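Local structure of glutamate receptor kainate-like protein (Pleurobrachia bachei, 4ZDM) at residues I14-M18 and T60-F66; K65-K69 and D145-L151; Q140-D145 and D167-S173; L178-R182 and A198-E202. The protein probably serves as a glycine-activated ion channel subunit of the ionotropic glutamate receptor family, here its ligand-binding domain holding glycine. All blocks are in the same frame, centred on the assembly; numbering follows the deposited sequence. Where two conformers were deposited one is given.

Contact 1: I14-M18 and T60-F66; sequences IIPEM and TPEDLKF. With GLY (glycine), chain B.
E17 OE1 comes within 3.4 Å of F66 CZ, its carboxylate plane turned 53° from the ring, while its charge is paired with R147 in a salt bridge. I15 reaches the same ring: with CG1 anti to the carbonyl carbon (chi1 -69°) and the chain extended beyond, it crosses the P61 ring and puts CD1 over one face of F66. This is a CH-pi contact, 4.0 Å from I15 CD1 to the F66 ring centroid and offset toward the rim. I14 O, buried where the loops meet, has only C-H contacts and no hydrogen bond. The CA-H of T60 points at it (T60 CA to I14 O 3.3 Å, 153° at the hydrogen), and P61 CD lies 3.2 Å from I14 O; proline has no N-H to offer there. I14 CG1 also rests 3.3 Å from T60 OG1. The second loop is shaped by a type I turn, P61 to L64, and an Asx turn in which D63 OD1 accepts from K65 N (3.0 Å). F66 CB touches the bound glycine at its O atom. I15 thus backs the ring face turned away from the ligand, E17 OE1 stands beside the ring on the ligand's side, and together they probably help to set this aromatic wall of the pocket.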
loop_
_atom_site.group_PDB
_atom_site.type_symbol
_atom_site.label_atom_id
_atom_site.label_comp_id
_atom_site.label_asym_id
_atom_site.label_seq_id
_atom_site.Cartn_x
_atom_site.Cartn_y
_atom_site.Cartn_z
ATOM N N ILE A 14 -9.732 8.432 -1.589
ATOM C CA ILE A 14 -11.081 8.891 -1.927
ATOM C C ILE A 14 -11.784 9.441 -0.694
ATOM O O ILE A 14 -11.522 9.011 0.431
ATOM C CB ILE A 14 -11.969 7.770 -2.528
ATOM C CG1 ILE A 14 -12.224 6.659 -1.540
ATOM C CG2 ILE A 14 -11.308 7.203 -3.760
ATOM C CD1 ILE A 14 -13.439 5.773 -1.933
ATOM N N ILE A 15 -12.733 10.350 -0.945
ATOM C CA ILE A 15 -13.798 10.754 -0.034
ATOM C C ILE A 15 -15.042 10.784 -0.877
ATOM O O ILE A 15 -15.097 11.474 -1.866
ATOM C CB ILE A 15 -13.556 12.122 0.610
ATOM C CG1 ILE A 15 -12.380 12.057 1.587
ATOM C CG2 ILE A 15 -14.821 12.592 1.359
ATOM C CD1 ILE A 15 -11.975 13.361 2.147
ATOM N N PRO A 16 -16.130 10.132 -0.455
ATOM C CA PRO A 16 -17.381 10.253 -1.193
ATOM C C PRO A 16 -17.872 11.694 -1.229
ATOM O O PRO A 16 -17.981 12.362 -0.180
ATOM C CB PRO A 16 -18.334 9.373 -0.389
ATOM C CG PRO A 16 -17.458 8.298 0.150
ATOM C CD PRO A 16 -16.235 9.090 0.588
ATOM N N GLU A 17 -18.207 12.133 -2.439
ATOM C CA GLU A 17 -18.803 13.439 -2.719
ATOM C C GLU A 17 -19.210 13.421 -4.158
ATOM O O GLU A 17 -18.354 13.450 -5.059
ATOM C CB GLU A 17 -17.852 14.593 -2.441
ATOM C CG GLU A 17 -18.529 15.933 -2.599
ATOM C CD GLU A 17 -17.571 17.086 -2.351
ATOM O OE1 GLU A 17 -16.928 17.034 -1.286
ATOM O OE2 GLU A 17 -17.537 18.020 -3.187
ATOM N N MET A 18 -20.504 13.377 -4.442
ATOM C CA MET A 18 -20.972 13.453 -5.799
ATOM C C MET A 18 -20.830 14.848 -6.346
ATOM O O MET A 18 -20.875 15.816 -5.598
ATOM C CB MET A 18 -22.417 12.954 -5.829
ATOM C CG MET A 18 -22.534 11.431 -5.650
ATOM S SD MET A 18 -21.760 10.467 -6.958
ATOM C CE MET A 18 -23.049 10.545 -8.207
ATOM N N THR A 60 -10.186 5.391 2.103
ATOM C CA THR A 60 -10.849 6.583 2.630
ATOM C C THR A 60 -10.218 6.965 3.956
ATOM O O THR A 60 -10.077 6.103 4.865
ATOM C CB THR A 60 -12.341 6.269 2.850
ATOM O OG1 THR A 60 -12.891 5.818 1.628
ATOM C CG2 THR A 60 -13.116 7.482 3.266
ATOM N N PRO A 61 -9.818 8.231 4.129
ATOM C CA PRO A 61 -9.187 8.587 5.406
ATOM C C PRO A 61 -10.158 8.465 6.548
ATOM O O PRO A 61 -11.327 8.805 6.426
ATOM C CB PRO A 61 -8.768 10.044 5.219
ATOM C CG PRO A 61 -9.588 10.526 4.089
ATOM C CD PRO A 61 -9.860 9.356 3.198
ATOM N N GLU A 62 -9.635 8.018 7.684
ATOM C CA GLU A 62 -10.474 7.894 8.875
ATOM C C GLU A 62 -11.202 9.193 9.231
ATOM O O GLU A 62 -12.369 9.185 9.652
ATOM C CB GLU A 62 -9.605 7.428 10.047
ATOM C CG GLU A 62 -8.843 6.148 9.735
ATOM C CD GLU A 62 -8.008 5.655 10.900
ATOM O OE1 GLU A 62 -8.330 6.000 12.062
ATOM O OE2 GLU A 62 -7.029 4.923 10.644
ATOM N N ASP A 63 -10.502 10.315 9.076
ATOM C CA ASP A 63 -11.043 11.611 9.471
ATOM C C ASP A 63 -11.976 12.273 8.468
ATOM O O ASP A 63 -12.580 13.305 8.790
ATOM C CB ASP A 63 -9.891 12.549 9.862
ATOM C CG ASP A 63 -8.983 12.999 8.707
ATOM O OD1 ASP A 63 -9.355 12.744 7.536
ATOM O OD2 ASP A 63 -7.912 13.574 9.052
ATOM N N LEU A 64 -12.136 11.646 7.297
ATOM C CA LEU A 64 -13.018 12.105 6.250
ATOM C C LEU A 64 -12.766 13.576 5.864
ATOM O O LEU A 64 -13.656 14.300 5.388
ATOM C CB LEU A 64 -14.461 11.862 6.668
ATOM C CG LEU A 64 -14.922 10.412 6.573
ATOM C CD1 LEU A 64 -16.299 10.310 7.241
ATOM C CD2 LEU A 64 -14.983 9.921 5.135
ATOM N N LYS A 65 -11.505 14.003 5.936
ATOM C CA LYS A 65 -11.106 15.358 5.568
ATOM C C LYS A 65 -10.325 15.383 4.249
ATOM O O LYS A 65 -9.575 14.453 3.953
ATOM C CB LYS A 65 -10.234 15.998 6.644
ATOM C CG LYS A 65 -10.979 16.241 8.004
ATOM C CD LYS A 65 -10.054 16.712 9.035
ATOM C CE LYS A 65 -10.793 16.889 10.365
ATOM N NZ LYS A 65 -9.812 17.225 11.431
ATOM N N PHE A 66 -10.517 16.429 3.463
ATOM C CA PHE A 66 -9.780 16.514 2.194
ATOM C C PHE A 66 -8.325 16.806 2.446
ATOM O O PHE A 66 -7.438 16.126 1.942
ATOM C CB PHE A 66 -10.428 17.559 1.278
ATOM C CG PHE A 66 -11.582 17.019 0.493
ATOM C CD1 PHE A 66 -12.804 16.708 1.098
ATOM C CD2 PHE A 66 -11.472 16.761 -0.866
ATOM C CE1 PHE A 66 -13.829 16.134 0.345
ATOM C CE2 PHE A 66 -12.525 16.234 -1.603
ATOM C CZ PHE A 66 -13.707 15.910 -0.966
HETATM N N GLY B . -12.406 19.659 -3.600
HETATM C CA GLY B . -12.219 19.974 -2.160
HETATM C C GLY B . -10.798 20.057 -1.724
HETATM O O GLY B . -10.496 20.435 -0.582
HETATM O OXT GLY B . -9.864 19.727 -2.517
#

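Contact 2: K65-K69 and D145-L151; sequences KFGGK and DSRNPEL. With NA (sodium ion), chain E; GLY (glycine), chain B.
R147 and F66 run side by side, pointing the same way. R147 has CG anti to its own N (chi1 -171°) and stays extended to NE; a right-angle twist about CD-NE (chi4 88°) then stands the guanidinium nearly perpendicular to the phenyl ring. NH1 sits over the ring face, 3.3 Å from F66 CE1, in a cation-pi contact, while the CA of the bound glycine covers one guanidinium face. E17 and D190 pair with the arginine's charge and fix its rotation. S146 O takes the N-H of G67 (2.9 Å). S146 OG lies beside the backbone N and donates to D145 OD2 at 2.7 Å; it would clash with a beta carbon at G68, hence the glycine. The extended K65 passes over S146, its NZ reaching D145 OD2 through a bridging water, the direct ion pair being long (4.0 Å). D145 OD1 binds sodium at 2.4 Å, and E150 OE2 also binds it in the conformer described. N148 N, in the first turn of helix 148-155, donates to the ligand's O atom (2.9 Å). The bound glycine lies between the F66 loop and this helix start; R101 and S96 N bond it as well, and the helix end probably adds to the favourable field at its carboxylate.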
loop_
_atom_site.group_PDB
_atom_site.type_symbol
_atom_site.label_atom_id
_atom_site.label_comp_id
_atom_site.label_asym_id
_atom_site.label_seq_id
_atom_site.Cartn_x
_atom_site.Cartn_y
_atom_site.Cartn_z
ATOM N N LYS A 65 -11.505 14.003 5.936
ATOM C CA LYS A 65 -11.106 15.358 5.568
ATOM C C LYS A 65 -10.325 15.383 4.249
ATOM O O LYS A 65 -9.575 14.453 3.953
ATOM C CB LYS A 65 -10.234 15.998 6.644
ATOM C CG LYS A 65 -10.979 16.241 8.004
ATOM C CD LYS A 65 -10.054 16.712 9.035
ATOM C CE LYS A 65 -10.793 16.889 10.365
ATOM N NZ LYS A 65 -9.812 17.225 11.431
ATOM N N PHE A 66 -10.517 16.429 3.463
ATOM C CA PHE A 66 -9.780 16.514 2.194
ATOM C C PHE A 66 -8.325 16.806 2.446
ATOM O O PHE A 66 -7.438 16.126 1.942
ATOM C CB PHE A 66 -10.428 17.559 1.278
ATOM C CG PHE A 66 -11.582 17.019 0.493
ATOM C CD1 PHE A 66 -12.804 16.708 1.098
ATOM C CD2 PHE A 66 -11.472 16.761 -0.866
ATOM C CE1 PHE A 66 -13.829 16.134 0.345
ATOM C CE2 PHE A 66 -12.525 16.234 -1.603
ATOM C CZ PHE A 66 -13.707 15.910 -0.966
ATOM N N GLY A 67 -8.026 17.766 3.275
ATOM C CA GLY A 67 -6.660 18.007 3.650
ATOM C C GLY A 67 -6.424 19.440 3.975
ATOM O O GLY A 67 -6.416 20.337 3.136
ATOM N N GLY A 68 -6.164 19.663 5.256
ATOM C CA GLY A 68 -5.679 20.938 5.740
ATOM C C GLY A 68 -4.401 20.742 6.562
ATOM O O GLY A 68 -4.163 19.613 7.001
ATOM N N LYS A 69 -3.593 21.818 6.687
ATOM C CA LYS A 69 -2.242 21.810 7.321
ATOM C C LYS A 69 -2.284 22.501 8.677
ATOM O O LYS A 69 -2.617 23.677 8.721
ATOM C CB LYS A 69 -1.212 22.514 6.451
ATOM C CG LYS A 69 0.199 22.322 6.958
ATOM C CD LYS A 69 1.236 22.824 5.976
ATOM C CE LYS A 69 1.173 24.319 5.807
ATOM N NZ LYS A 69 2.442 24.838 5.235
ATOM N N ASP A 145 -14.168 22.729 7.460
ATOM C CA ASP A 145 -12.813 22.608 7.972
ATOM C C ASP A 145 -11.984 21.687 7.100
ATOM O O ASP A 145 -12.456 20.643 6.653
ATOM C CB ASP A 145 -12.813 22.047 9.398
ATOM C CG ASP A 145 -11.412 21.822 9.937
ATOM O OD1 ASP A 145 -10.785 22.812 10.361
ATOM O OD2 ASP A 145 -10.926 20.683 9.878
ATOM N N SER A 146 -10.727 22.078 6.890
ATOM C CA SER A 146 -9.726 21.248 6.191
ATOM C C SER A 146 -10.144 20.934 4.765
ATOM O O SER A 146 -9.780 19.898 4.213
ATOM C CB SER A 146 -9.432 19.963 6.964
ATOM O OG SER A 146 -8.809 20.269 8.222
ATOM N N ARG A 147 -10.818 21.872 4.121
ATOM C CA ARG A 147 -11.189 21.776 2.724
ATOM C C ARG A 147 -10.677 23.048 2.033
ATOM O O ARG A 147 -10.365 24.024 2.686
ATOM C CB ARG A 147 -12.716 21.616 2.601
ATOM C CG ARG A 147 -13.228 21.299 1.252
ATOM C CD ARG A 147 -14.747 21.317 1.255
ATOM N NE ARG A 147 -15.399 21.297 -0.040
ATOM C CZ ARG A 147 -15.706 20.208 -0.704
ATOM N NH1 ARG A 147 -15.300 19.011 -0.282
ATOM N NH2 ARG A 147 -16.372 20.335 -1.847
ATOM N N ASN A 148 -10.523 23.016 0.710
ATOM C CA ASN A 148 -9.876 24.114 -0.008
ATOM C C ASN A 148 -10.461 25.520 0.162
ATOM O O ASN A 148 -9.688 26.465 0.291
ATOM C CB ASN A 148 -9.852 23.729 -1.480
ATOM C CG ASN A 148 -9.421 24.871 -2.395
ATOM O OD1 ASN A 148 -8.268 25.298 -2.407
ATOM N ND2 ASN A 148 -10.375 25.350 -3.207
ATOM N N PRO A 149 -11.794 25.711 0.194
ATOM C CA PRO A 149 -12.241 27.099 0.374
ATOM C C PRO A 149 -11.692 27.780 1.630
ATOM O O PRO A 149 -11.230 28.903 1.490
ATOM C CB PRO A 149 -13.781 26.976 0.405
ATOM C CG PRO A 149 -14.018 25.722 -0.440
ATOM C CD PRO A 149 -12.934 24.802 -0.023
ATOM N N GLU A 150 -11.703 27.111 2.792
ATOM C CA GLU A 150 -11.171 27.684 4.022
ATOM C C GLU A 150 -9.694 27.992 3.795
ATOM O O GLU A 150 -9.252 29.081 4.151
ATOM C CB GLU A 150 -11.340 26.726 5.188
ATOM C CG GLU A 150 -10.785 27.251 6.512
ATOM C CD GLU A 150 -10.642 26.167 7.578
ATOM O OE1 GLU A 150 -10.087 25.071 7.307
ATOM O OE2 GLU A 150 -11.095 26.437 8.710
ATOM N N LEU A 151 -8.960 27.038 3.214
ATOM C CA LEU A 151 -7.507 27.144 3.049
ATOM C C LEU A 151 -7.231 28.341 2.148
ATOM O O LEU A 151 -6.320 29.115 2.416
ATOM C CB LEU A 151 -6.887 25.870 2.447
ATOM C CG LEU A 151 -6.568 24.564 3.183
ATOM C CD1 LEU A 151 -5.627 23.657 2.280
ATOM C CD2 LEU A 151 -5.918 24.817 4.514
HETATM NA NA NA E . -11.336 25.139 10.637
HETATM N N GLY B . -12.406 19.659 -3.600
HETATM C CA GLY B . -12.219 19.974 -2.160
HETATM C C GLY B . -10.798 20.057 -1.724
HETATM O O GLY B . -10.496 20.435 -0.582
HETATM O OXT GLY B . -9.864 19.727 -2.517
HETATM O O HOH W 1 -8.904 20.056 11.435
HETATM O O HOH W 2 -12.571 18.369 4.562
HETATM O O HOH W 3 -10.129 27.000 12.085
#

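Contact 3: Q140-D145 and D167-S173; sequences QWGVVD and DAVKVGS. With NA (sodium ion), chain E.
W141 O receives the N-H of V169 (2.8 Å), the first bond of a parallel strand pair that belongs to a beta-alpha-beta crossover: strand 140-144 leads through helices 148-155 and 159-167 back to strand 169-171. The pairing then alternates, V143 N to V169 O, V171 N to V143 O and D145 N to V171 O, each 3.0 Å. G142 suits its position because a beta carbon would press on V169 O.

K170 can be followed outward from the strand. Its CB and CG pass beside the sodium ion, the CG at 3.6 Å from the metal, but these carbons are not ligands of it. A bend at chi2 (-46°) swings CD onto V143, 3.7 Å from V143 CG2, and CE remains along the same methyl. A second bend at chi4 turns NZ away to donate to A168 O at 2.8 Å; A165 O is a further acceptor. The aliphatic part thus covers a valine while the ammonium is satisfied by carbonyls.

W141 lays its indole along the other end of the pair. CD1 touches A168 CB (3.6 Å), CZ2 meets D167 CB, and NE1 gives its proton to I164 O. An alanine here is likely to leave the I164 carbonyl without that donor and open a gap beside A168 and D167. On the face opposite V143 and K170, V144 and V171 lie together. Beyond them, one water donates to both D145 O and G172 O, at 2.8 Å from D145 O.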
loop_
_atom_site.group_PDB
_atom_site.type_symbol
_atom_site.label_atom_id
_atom_site.label_comp_id
_atom_site.label_asym_id
_atom_site.label_seq_id
_atom_site.Cartn_x
_atom_site.Cartn_y
_atom_site.Cartn_z
ATOM N N GLN A 140 -25.482 34.380 8.847
ATOM C CA GLN A 140 -24.265 33.656 9.183
ATOM C C GLN A 140 -23.643 33.137 7.884
ATOM O O GLN A 140 -24.293 33.064 6.850
ATOM C CB GLN A 140 -24.540 32.465 10.088
ATOM C CG GLN A 140 -25.024 32.842 11.486
ATOM C CD GLN A 140 -25.158 31.618 12.349
ATOM O OE1 GLN A 140 -26.152 30.905 12.267
ATOM N NE2 GLN A 140 -24.125 31.328 13.139
ATOM N N TRP A 141 -22.366 32.786 7.943
ATOM C CA TRP A 141 -21.778 32.073 6.815
ATOM C C TRP A 141 -20.806 31.025 7.322
ATOM O O TRP A 141 -20.352 31.069 8.453
ATOM C CB TRP A 141 -21.090 33.038 5.861
ATOM C CG TRP A 141 -19.924 33.804 6.421
ATOM C CD1 TRP A 141 -18.601 33.465 6.294
ATOM C CD2 TRP A 141 -19.948 35.038 7.142
ATOM N NE1 TRP A 141 -17.807 34.398 6.896
ATOM C CE2 TRP A 141 -18.614 35.379 7.426
ATOM C CE3 TRP A 141 -20.977 35.890 7.584
ATOM C CZ2 TRP A 141 -18.272 36.526 8.134
ATOM C CZ3 TRP A 141 -20.624 37.026 8.286
ATOM C CH2 TRP A 141 -19.280 37.338 8.531
ATOM N N GLY A 142 -20.501 30.047 6.467
ATOM C CA GLY A 142 -19.721 28.906 6.848
ATOM C C GLY A 142 -18.855 28.307 5.754
ATOM O O GLY A 142 -19.128 28.466 4.585
ATOM N N VAL A 143 -17.819 27.610 6.195
ATOM C CA VAL A 143 -16.899 26.863 5.331
ATOM C C VAL A 143 -16.613 25.529 6.001
ATOM O O VAL A 143 -16.720 25.414 7.247
ATOM C CB VAL A 143 -15.581 27.641 5.054
ATOM C CG1 VAL A 143 -15.860 28.881 4.314
ATOM C CG2 VAL A 143 -14.814 27.908 6.317
ATOM N N VAL A 144 -16.221 24.531 5.220
ATOM C CA VAL A 144 -15.797 23.231 5.743
ATOM C C VAL A 144 -14.379 23.274 6.272
ATOM O O VAL A 144 -13.477 23.755 5.603
ATOM C CB VAL A 144 -15.887 22.139 4.701
ATOM C CG1 VAL A 144 -15.626 20.776 5.266
ATOM C CG2 VAL A 144 -17.235 22.140 4.026
ATOM N N ASP A 145 -14.168 22.729 7.460
ATOM C CA ASP A 145 -12.813 22.608 7.972
ATOM C C ASP A 145 -11.984 21.687 7.100
ATOM O O ASP A 145 -12.456 20.643 6.653
ATOM C CB ASP A 145 -12.813 22.047 9.398
ATOM C CG ASP A 145 -11.412 21.822 9.937
ATOM O OD1 ASP A 145 -10.785 22.812 10.361
ATOM O OD2 ASP A 145 -10.926 20.683 9.878
ATOM N N ASP A 167 -14.149 34.517 10.513
ATOM C CA ASP A 167 -15.448 34.645 11.168
ATOM C C ASP A 167 -16.493 33.634 10.692
ATOM O O ASP A 167 -17.617 33.574 11.197
ATOM C CB ASP A 167 -15.971 36.047 10.971
ATOM C CG ASP A 167 -15.179 37.073 11.789
ATOM O OD1 ASP A 167 -14.485 36.676 12.739
ATOM O OD2 ASP A 167 -15.236 38.251 11.456
ATOM N N ALA A 168 -16.136 32.816 9.713
ATOM C CA ALA A 168 -17.047 31.777 9.277
ATOM C C ALA A 168 -17.305 30.704 10.337
ATOM O O ALA A 168 -16.392 30.327 11.081
ATOM C CB ALA A 168 -16.496 31.100 8.034
ATOM N N VAL A 169 -18.519 30.161 10.345
ATOM C CA VAL A 169 -18.815 28.937 11.028
ATOM C C VAL A 169 -17.974 27.855 10.377
ATOM O O VAL A 169 -17.896 27.841 9.145
ATOM C CB VAL A 169 -20.295 28.581 10.928
ATOM C CG1 VAL A 169 -20.582 27.239 11.547
ATOM C CG2 VAL A 169 -21.172 29.646 11.619
ATOM N N LYS A 170 -17.354 26.981 11.167
ATOM C CA LYS A 170 -16.606 25.833 10.634
ATOM C C LYS A 170 -17.426 24.569 10.758
ATOM O O LYS A 170 -17.791 24.154 11.871
ATOM C CB LYS A 170 -15.262 25.676 11.352
ATOM C CG LYS A 170 -14.369 26.930 11.349
ATOM C CD LYS A 170 -14.257 27.610 9.959
ATOM C CE LYS A 170 -13.235 28.709 9.964
ATOM N NZ LYS A 170 -13.601 29.861 10.907
ATOM N N VAL A 171 -17.839 24.004 9.631
ATOM C CA VAL A 171 -18.615 22.771 9.632
ATOM C C VAL A 171 -17.702 21.587 9.353
ATOM O O VAL A 171 -16.619 21.739 8.793
ATOM C CB VAL A 171 -19.817 22.799 8.630
ATOM C CG1 VAL A 171 -20.862 23.866 9.026
ATOM C CG2 VAL A 171 -19.350 23.026 7.188
ATOM N N GLY A 172 -18.136 20.398 9.751
ATOM C CA GLY A 172 -17.279 19.236 9.689
ATOM C C GLY A 172 -17.251 18.524 8.347
ATOM O O GLY A 172 -16.381 17.701 8.096
ATOM N N SER A 173 -18.218 18.825 7.486
ATOM C CA SER A 173 -18.303 18.172 6.191
ATOM C C SER A 173 -19.061 19.054 5.208
ATOM O O SER A 173 -19.821 19.927 5.606
ATOM C CB SER A 173 -18.996 16.821 6.300
ATOM O OG SER A 173 -20.358 16.983 6.631
HETATM NA NA NA E . -11.336 25.139 10.637
HETATM O O HOH W 4 -20.860 33.605 10.544
HETATM O O HOH W 5 -13.625 18.822 8.503
HETATM O O HOH W 3 -10.129 27.000 12.085
#

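Contact 4: L178-R182 and A198-E202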
loop_
_atom_site.group_PDB
_atom_site.type_symbol
_atom_site.label_atom_id
_atom_site.label_comp_id
_atom_site.label_asym_id
_atom_site.label_seq_id
_atom_site.Cartn_x
_atom_site.Cartn_y
_atom_site.Cartn_z
ATOM N N LEU A 178 -24.102 22.146 3.369
ATOM C CA LEU A 178 -25.290 22.202 2.515
ATOM C C LEU A 178 -26.552 22.136 3.339
ATOM O O LEU A 178 -27.504 22.856 3.081
ATOM C CB LEU A 178 -25.290 21.068 1.498
ATOM C CG LEU A 178 -24.166 21.045 0.464
ATOM C CD1 LEU A 178 -24.185 19.701 -0.226
ATOM C CD2 LEU A 178 -24.393 22.117 -0.515
ATOM N N GLU A 179 -26.543 21.293 4.358
ATOM C CA GLU A 179 -27.697 21.187 5.235
ATOM C C GLU A 179 -28.000 22.490 5.954
ATOM O O GLU A 179 -29.166 22.892 6.051
ATOM C CB GLU A 179 -27.431 20.077 6.217
ATOM C CG GLU A 179 -28.543 19.786 7.148
ATOM C CD GLU A 179 -28.160 18.614 8.017
ATOM O OE1 GLU A 179 -27.537 18.846 9.106
ATOM O OE2 GLU A 179 -28.389 17.467 7.543
ATOM N N ARG A 180 -26.966 23.131 6.496
ATOM C CA ARG A 180 -27.166 24.388 7.180
ATOM C C ARG A 180 -27.662 25.449 6.229
ATOM O O ARG A 180 -28.524 26.290 6.569
ATOM C CB ARG A 180 -25.881 24.849 7.836
ATOM C CG ARG A 180 -25.447 24.059 9.023
ATOM C CD ARG A 180 -26.224 24.506 10.238
ATOM N NE ARG A 180 -25.848 25.832 10.735
ATOM C CZ ARG A 180 -24.849 26.071 11.580
ATOM N NH1 ARG A 180 -24.049 25.103 12.015
ATOM N NH2 ARG A 180 -24.639 27.296 11.978
ATOM N N MET A 181 -27.114 25.467 5.019
ATOM C CA MET A 181 -27.580 26.409 4.016
ATOM C C MET A 181 -29.062 26.218 3.681
ATOM O O MET A 181 -29.832 27.186 3.591
ATOM C CB MET A 181 -26.740 26.249 2.741
ATOM C CG MET A 181 -27.138 27.142 1.574
ATOM S SD MET A 181 -26.307 26.671 0.061
ATOM C CE MET A 181 -27.173 25.185 -0.337
ATOM N N ARG A 182 -29.442 24.975 3.461
ATOM C CA ARG A 182 -30.840 24.672 3.124
ATOM C C ARG A 182 -31.804 25.100 4.210
ATOM O O ARG A 182 -32.979 25.357 3.901
ATOM C CB ARG A 182 -30.993 23.185 2.821
ATOM C CG ARG A 182 -30.408 22.801 1.502
ATOM C CD ARG A 182 -30.414 21.311 1.312
ATOM N NE ARG A 182 -29.749 20.954 0.075
ATOM C CZ ARG A 182 -28.809 20.020 -0.031
ATOM N NH1 ARG A 182 -28.444 19.293 1.020
ATOM N NH2 ARG A 182 -28.268 19.784 -1.221
ATOM N N ALA A 198 -24.849 19.755 -6.489
ATOM C CA ALA A 198 -25.406 19.375 -5.179
ATOM C C ALA A 198 -26.746 20.052 -4.937
ATOM O O ALA A 198 -27.576 19.491 -4.192
ATOM C CB ALA A 198 -24.430 19.720 -4.051
ATOM N N THR A 199 -26.957 21.216 -5.547
ATOM C CA THR A 199 -28.185 21.995 -5.370
ATOM C C THR A 199 -29.050 22.054 -6.601
ATOM O O THR A 199 -29.949 22.891 -6.694
ATOM C CB THR A 199 -27.855 23.447 -4.907
ATOM O OG1 THR A 199 -27.035 24.132 -5.871
ATOM C CG2 THR A 199 -27.181 23.395 -3.568
ATOM N N LYS A 200 -28.815 21.145 -7.543
ATOM C CA LYS A 200 -29.593 21.086 -8.775
ATOM C C LYS A 200 -31.067 20.925 -8.446
ATOM O O LYS A 200 -31.433 20.082 -7.638
ATOM C CB LYS A 200 -29.114 19.924 -9.652
ATOM C CG LYS A 200 -29.736 19.862 -11.048
ATOM C CD LYS A 200 -29.271 18.607 -11.814
ATOM C CE LYS A 200 -30.118 18.332 -13.068
ATOM N NZ LYS A 200 -30.689 16.918 -13.108
ATOM N N GLY A 201 -31.866 21.818 -8.999
ATOM C CA GLY A 201 -33.314 21.768 -8.828
ATOM C C GLY A 201 -33.864 22.415 -7.567
ATOM O O GLY A 201 -35.084 22.455 -7.374
ATOM N N GLU A 202 -32.992 22.947 -6.715
ATOM C CA GLU A 202 -33.419 23.612 -5.491
ATOM C C GLU A 202 -33.629 25.086 -5.830
ATOM O O GLU A 202 -32.714 25.901 -5.746
ATOM C CB GLU A 202 -32.378 23.406 -4.373
ATOM C CG GLU A 202 -32.212 21.944 -3.989
ATOM C CD GLU A 202 -31.153 21.713 -2.945
ATOM O OE1 GLU A 202 -31.117 22.461 -1.948
ATOM O OE2 GLU A 202 -30.389 20.740 -3.103
#
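R182 lays its NE side against the carboxylate of E202, two nitrogens gripping two oxygens. NE donates to OE1 of E202 at 2.9 Å (158°), close to the guanidinium plane; NH2 meets the syn lone pair of E202 OE2 at 3.0 Å, less straight at 139°. The two flat groups are turned 41° apart, which fits the unequal bonds. R182 gets there because its CG is anti to the carbonyl carbon and the chain runs extended to NE, carrying the charge from the helix across to the loop. A lysine in its place would probably keep a charge for E202 but lose the paired grip, leaving one carboxylate oxygen without its mate. The contact joins the last turns of helix 174-182 to the end of helix 194-198 and the loop after it, in the second lobe of the clamshell fold seen in glutamate receptor ligand-binding domains. Beside the salt bridge the packing is apolar: L178 CD1 rests on A198 CB (3.8 Å), and M181, bent at chi3, crosses T199 at about a right angle to bring CE within 3.7 Å of T199 CG2. T199 OG1 donates to I195 O. A type II turn from T199 to E202 places the acid; its third residue, G201, has positive phi, where a side chain would be strained.

Contacts 1 and 2 share K65 and F66 and both touch the bound glycine; their centres lie about 12 Å apart. Contact 1 joins loops after the parallel strands 8-13 and 54-59, whereas contact 2 carries the same loop on to the start of helix 148-155. Contact 3, its centre about 11 Å from that of contact 2, shares D145 and the sodium ion with it, and their segments alternate along the chain. Contact 4 follows in series on helix 174-182. Its centre is about 15 Å from that of contact 3 and about 20 Å from those of contacts 1 and 2. The series thus runs from the first lobe across the ligand cleft into the second, consistent with a clamshell closed on its agonist.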